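Local coordinates for DUF3829 family protein (Bacteroides vulgatus, PDB 4YJW), which is of unknown function but is probably an exported, membrane-anchored lipoprotein, built almost wholly of alpha-helices, at residues A[57-62]-A[98-103]. Residues are numbered along the deposited sequence; the frame is centred on the assembly and turned at random. Where two conformers were deposited one is given.
Sequences VSQPVV and AFYENY
The ring of Tyr-100 carries this contact. Its CG is anti to the carbonyl carbon (chi1 -73°), and the bond from CA to CB points toward the loop. CA of Gln-59 and CD of Pro-60 lie over one ring face as CH-pi contacts, each displaced toward the rim. Pro-60 CD comes within 3.5 Å of Tyr-100 CZ. CD2 of the adjacent Phe-99 lies over the rim of the opposite face. Val-57 O sits at the ring edge, in its plane. Val-57 CG1, anti to the backbone N (chi1 -177°), meets Tyr-100 CE2 at 3.9 Å. The other methyl of Val-57, CG2, touches CE2 of Tyr-103, and the two side chains cross at about a right angle. No direct hydrogen bond joins the segments. One water instead donates to Val-57 O (2.6 Å) and to Tyr-100 O (2.7 Å). A second donates to Gln-59 OE1 and Glu-101 OE2. Both tyrosine hydroxyls form hydrogen bonds beyond the contact, Tyr-100 OH with Glu-37 OE1 and Tyr-103 OH with Pro-55 O. An alanine at Tyr-100 would remove the ring and the hydroxyl bonded to Glu-37, and would probably leave the loop less firmly held on the helix. This is plain packing of an extended, non-helical linker, between helices 35-44 and 64-71, across helix 79-111. Val-57 also packs on helix 35-44, while Ala-98, Phe-99 and Asn-102 touch helix 121-159.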
ATOM      1  N   VAL A  57     -15.555   2.659  -5.289  1.00 15.48           N
ATOM      2  CA  VAL A  57     -14.445   3.119  -4.430  1.00 13.80           C
ATOM      3  C   VAL A  57     -13.195   3.035  -5.289  1.00 18.21           C
ATOM      4  O   VAL A  57     -12.702   1.942  -5.517  1.00 16.35           O
ATOM      5  CB  VAL A  57     -14.305   2.346  -3.090  1.00 15.82           C
ATOM      6  CG1 VAL A  57     -13.168   2.968  -2.282  1.00 15.93           C
ATOM      7  CG2 VAL A  57     -15.624   2.427  -2.288  1.00 15.33           C
ATOM      8  N   SER A  58     -12.715   4.175  -5.770  1.00 16.90           N
ATOM      9  CA  SER A  58     -11.562   4.229  -6.676  0.60 17.19           C
ATOM     10  C   SER A  58     -10.237   4.043  -5.955  1.00 18.94           C
ATOM     11  O   SER A  58     -10.080   4.489  -4.818  1.00 16.78           O
ATOM     12  CB  SER A  58     -11.546   5.561  -7.423  0.60 20.86           C
ATOM     13  OG  SER A  58     -12.760   5.771  -8.124  0.60 29.94           O
ATOM     14  N   GLN A  59      -9.265   3.402  -6.638  1.00 16.38           N
ATOM     15  CA  GLN A  59      -7.930   3.238  -6.071  1.00 16.42           C
ATOM     16  C   GLN A  59      -7.267   4.605  -5.981  1.00 18.65           C
ATOM     17  O   GLN A  59      -7.316   5.327  -6.971  1.00 16.58           O
ATOM     18  CB  GLN A  59      -7.092   2.343  -7.002  1.00 17.75           C
ATOM     19  CG  GLN A  59      -5.701   2.037  -6.475  1.00 17.29           C
ATOM     20  CD  GLN A  59      -4.913   1.274  -7.502  1.00 23.02           C
ATOM     21  OE1 GLN A  59      -5.438   0.428  -8.217  1.00 22.46           O
ATOM     22  NE2 GLN A  59      -3.656   1.617  -7.644  1.00 27.62           N
ATOM     23  N   PRO A  60      -6.627   4.974  -4.857  1.00 17.29           N
ATOM     24  CA  PRO A  60      -5.897   6.260  -4.822  1.00 18.42           C
ATOM     25  C   PRO A  60      -4.743   6.231  -5.824  1.00 21.88           C
ATOM     26  O   PRO A  60      -4.131   5.186  -5.998  1.00 20.93           O
ATOM     27  CB  PRO A  60      -5.406   6.360  -3.364  1.00 20.40           C
ATOM     28  CG  PRO A  60      -5.464   4.997  -2.823  1.00 24.78           C
ATOM     29  CD  PRO A  60      -6.505   4.236  -3.585  1.00 19.41           C
ATOM     30  N   VAL A  61      -4.513   7.333  -6.553  1.00 21.11           N
ATOM     31  CA  VAL A  61      -3.423   7.397  -7.540  1.00 22.12           C
ATOM     32  C   VAL A  61      -2.467   8.475  -7.051  1.00 25.97           C
ATOM     33  O   VAL A  61      -2.835   9.642  -6.970  1.00 27.81           O
ATOM     34  CB  VAL A  61      -3.897   7.599  -9.010  1.00 27.31           C
ATOM     35  CG1 VAL A  61      -2.704   7.745  -9.968  1.00 27.99           C
ATOM     36  CG2 VAL A  61      -4.802   6.448  -9.468  1.00 27.06           C
ATOM     37  N   VAL A  62      -1.277   8.065  -6.643  1.00 19.87           N
ATOM     38  CA  VAL A  62      -0.274   8.986  -6.097  1.00 18.52           C
ATOM     39  C   VAL A  62       0.677   9.428  -7.205  1.00 19.30           C
ATOM     40  O   VAL A  62       0.536   8.976  -8.339  1.00 18.96           O
ATOM     41  CB  VAL A  62       0.485   8.335  -4.914  1.00 23.13           C
ATOM     42  CG1 VAL A  62      -0.462   8.112  -3.736  1.00 23.06           C
ATOM     43  CG2 VAL A  62       1.163   7.025  -5.340  1.00 23.07           C
ATOM     44  N   ALA A  98      -4.568  -5.037  -6.071  1.00 14.89           N
ATOM     45  CA  ALA A  98      -5.444  -6.189  -5.850  1.00 14.68           C
ATOM     46  C   ALA A  98      -6.630  -5.807  -4.972  1.00 17.22           C
ATOM     47  O   ALA A  98      -7.749  -6.229  -5.274  1.00 15.94           O
ATOM     48  CB  ALA A  98      -4.665  -7.325  -5.206  1.00 16.47           C
ATOM     49  N   PHE A  99      -6.388  -5.063  -3.869  1.00 13.43           N
ATOM     50  CA  PHE A  99      -7.444  -4.692  -2.928  1.00 13.03           C
ATOM     51  C   PHE A  99      -8.562  -3.907  -3.620  1.00 16.91           C
ATOM     52  O   PHE A  99      -9.744  -4.256  -3.476  1.00 14.88           O
ATOM     53  CB  PHE A  99      -6.871  -3.890  -1.740  1.00 13.48           C
ATOM     54  CG  PHE A  99      -7.908  -3.645  -0.664  1.00 12.63           C
ATOM     55  CD1 PHE A  99      -8.235  -4.645   0.251  1.00 14.04           C
ATOM     56  CD2 PHE A  99      -8.582  -2.420  -0.587  1.00 12.65           C
ATOM     57  CE1 PHE A  99      -9.187  -4.403   1.263  1.00 13.64           C
ATOM     58  CE2 PHE A  99      -9.558  -2.194   0.395  1.00 14.25           C
ATOM     59  CZ  PHE A  99      -9.833  -3.181   1.332  1.00 12.27           C
ATOM     60  N   TYR A 100      -8.204  -2.877  -4.389  1.00 12.88           N
ATOM     61  CA  TYR A 100      -9.223  -2.049  -5.050  1.00 11.85           C
ATOM     62  C   TYR A 100      -9.789  -2.711  -6.286  1.00 15.50           C
ATOM     63  O   TYR A 100     -10.989  -2.597  -6.519  1.00 15.23           O
ATOM     64  CB  TYR A 100      -8.655  -0.659  -5.367  1.00 12.15           C
ATOM     65  CG  TYR A 100      -8.511   0.177  -4.117  1.00 11.87           C
ATOM     66  CD1 TYR A 100      -7.342   0.134  -3.362  1.00 13.18           C
ATOM     67  CD2 TYR A 100      -9.552   0.988  -3.669  1.00 11.43           C
ATOM     68  CE1 TYR A 100      -7.199   0.882  -2.207  1.00 13.18           C
ATOM     69  CE2 TYR A 100      -9.416   1.762  -2.513  1.00 13.51           C
ATOM     70  CZ  TYR A 100      -8.228   1.716  -1.796  1.00 19.34           C
ATOM     71  OH  TYR A 100      -8.052   2.472  -0.673  1.00 17.57           O
ATOM     72  N   GLU A 101      -8.977  -3.468  -7.050  1.00 14.66           N
ATOM     73  CA  GLU A 101      -9.514  -4.180  -8.222  1.00 14.68           C
ATOM     74  C   GLU A 101     -10.484  -5.300  -7.789  1.00 16.33           C
ATOM     75  O   GLU A 101     -11.494  -5.515  -8.465  1.00 14.81           O
ATOM     76  CB  GLU A 101      -8.395  -4.759  -9.104  1.00 17.97           C
ATOM     77  CG  GLU A 101      -7.709  -3.682  -9.956  1.00 27.15           C
ATOM     78  CD  GLU A 101      -8.575  -2.942 -10.970  1.00 43.97           C
ATOM     79  OE1 GLU A 101      -9.473  -3.573 -11.567  1.00 26.07           O
ATOM     80  OE2 GLU A 101      -8.330  -1.737 -11.197  1.00 35.98           O
ATOM     81  N   ASN A 102     -10.153  -6.042  -6.696  1.00 13.44           N
ATOM     82  CA  ASN A 102     -11.035  -7.109  -6.188  1.00 13.28           C
ATOM     83  C   ASN A 102     -12.390  -6.528  -5.800  1.00 14.00           C
ATOM     84  O   ASN A 102     -13.410  -7.153  -6.082  1.00 12.82           O
ATOM     85  CB  ASN A 102     -10.418  -7.830  -4.979  1.00 15.20           C
ATOM     86  CG  ASN A 102      -9.325  -8.799  -5.319  1.00 18.79           C
ATOM     87  OD1 ASN A 102      -9.159  -9.212  -6.472  1.00 22.62           O
ATOM     88  ND2 ASN A 102      -8.523  -9.172  -4.313  1.00 19.77           N
ATOM     89  N   TYR A 103     -12.404  -5.348  -5.158  1.00 10.91           N
ATOM     90  CA  TYR A 103     -13.678  -4.713  -4.768  1.00 12.10           C
ATOM     91  C   TYR A 103     -14.462  -4.291  -6.027  1.00 14.70           C
ATOM     92  O   TYR A 103     -15.674  -4.484  -6.088  1.00 12.63           O
ATOM     93  CB  TYR A 103     -13.480  -3.511  -3.832  1.00 13.05           C
ATOM     94  CG  TYR A 103     -14.799  -2.834  -3.515  1.00 13.00           C
ATOM     95  CD1 TYR A 103     -15.799  -3.510  -2.811  1.00 13.83           C
ATOM     96  CD2 TYR A 103     -15.130  -1.611  -4.098  1.00 13.74           C
ATOM     97  CE1 TYR A 103     -17.072  -2.967  -2.649  1.00 12.77           C
ATOM     98  CE2 TYR A 103     -16.394  -1.036  -3.908  1.00 15.06           C
ATOM     99  CZ  TYR A 103     -17.363  -1.722  -3.187  1.00 13.84           C
ATOM    100  OH  TYR A 103     -18.617  -1.181  -3.028  1.00 15.48           O
TER
HETATM  101  O   HOH W   1     -12.467  -0.368  -6.748  1.00 26.81           O
HETATM  102  O   HOH W   2      -7.959   0.502  -9.824  1.00 33.60           O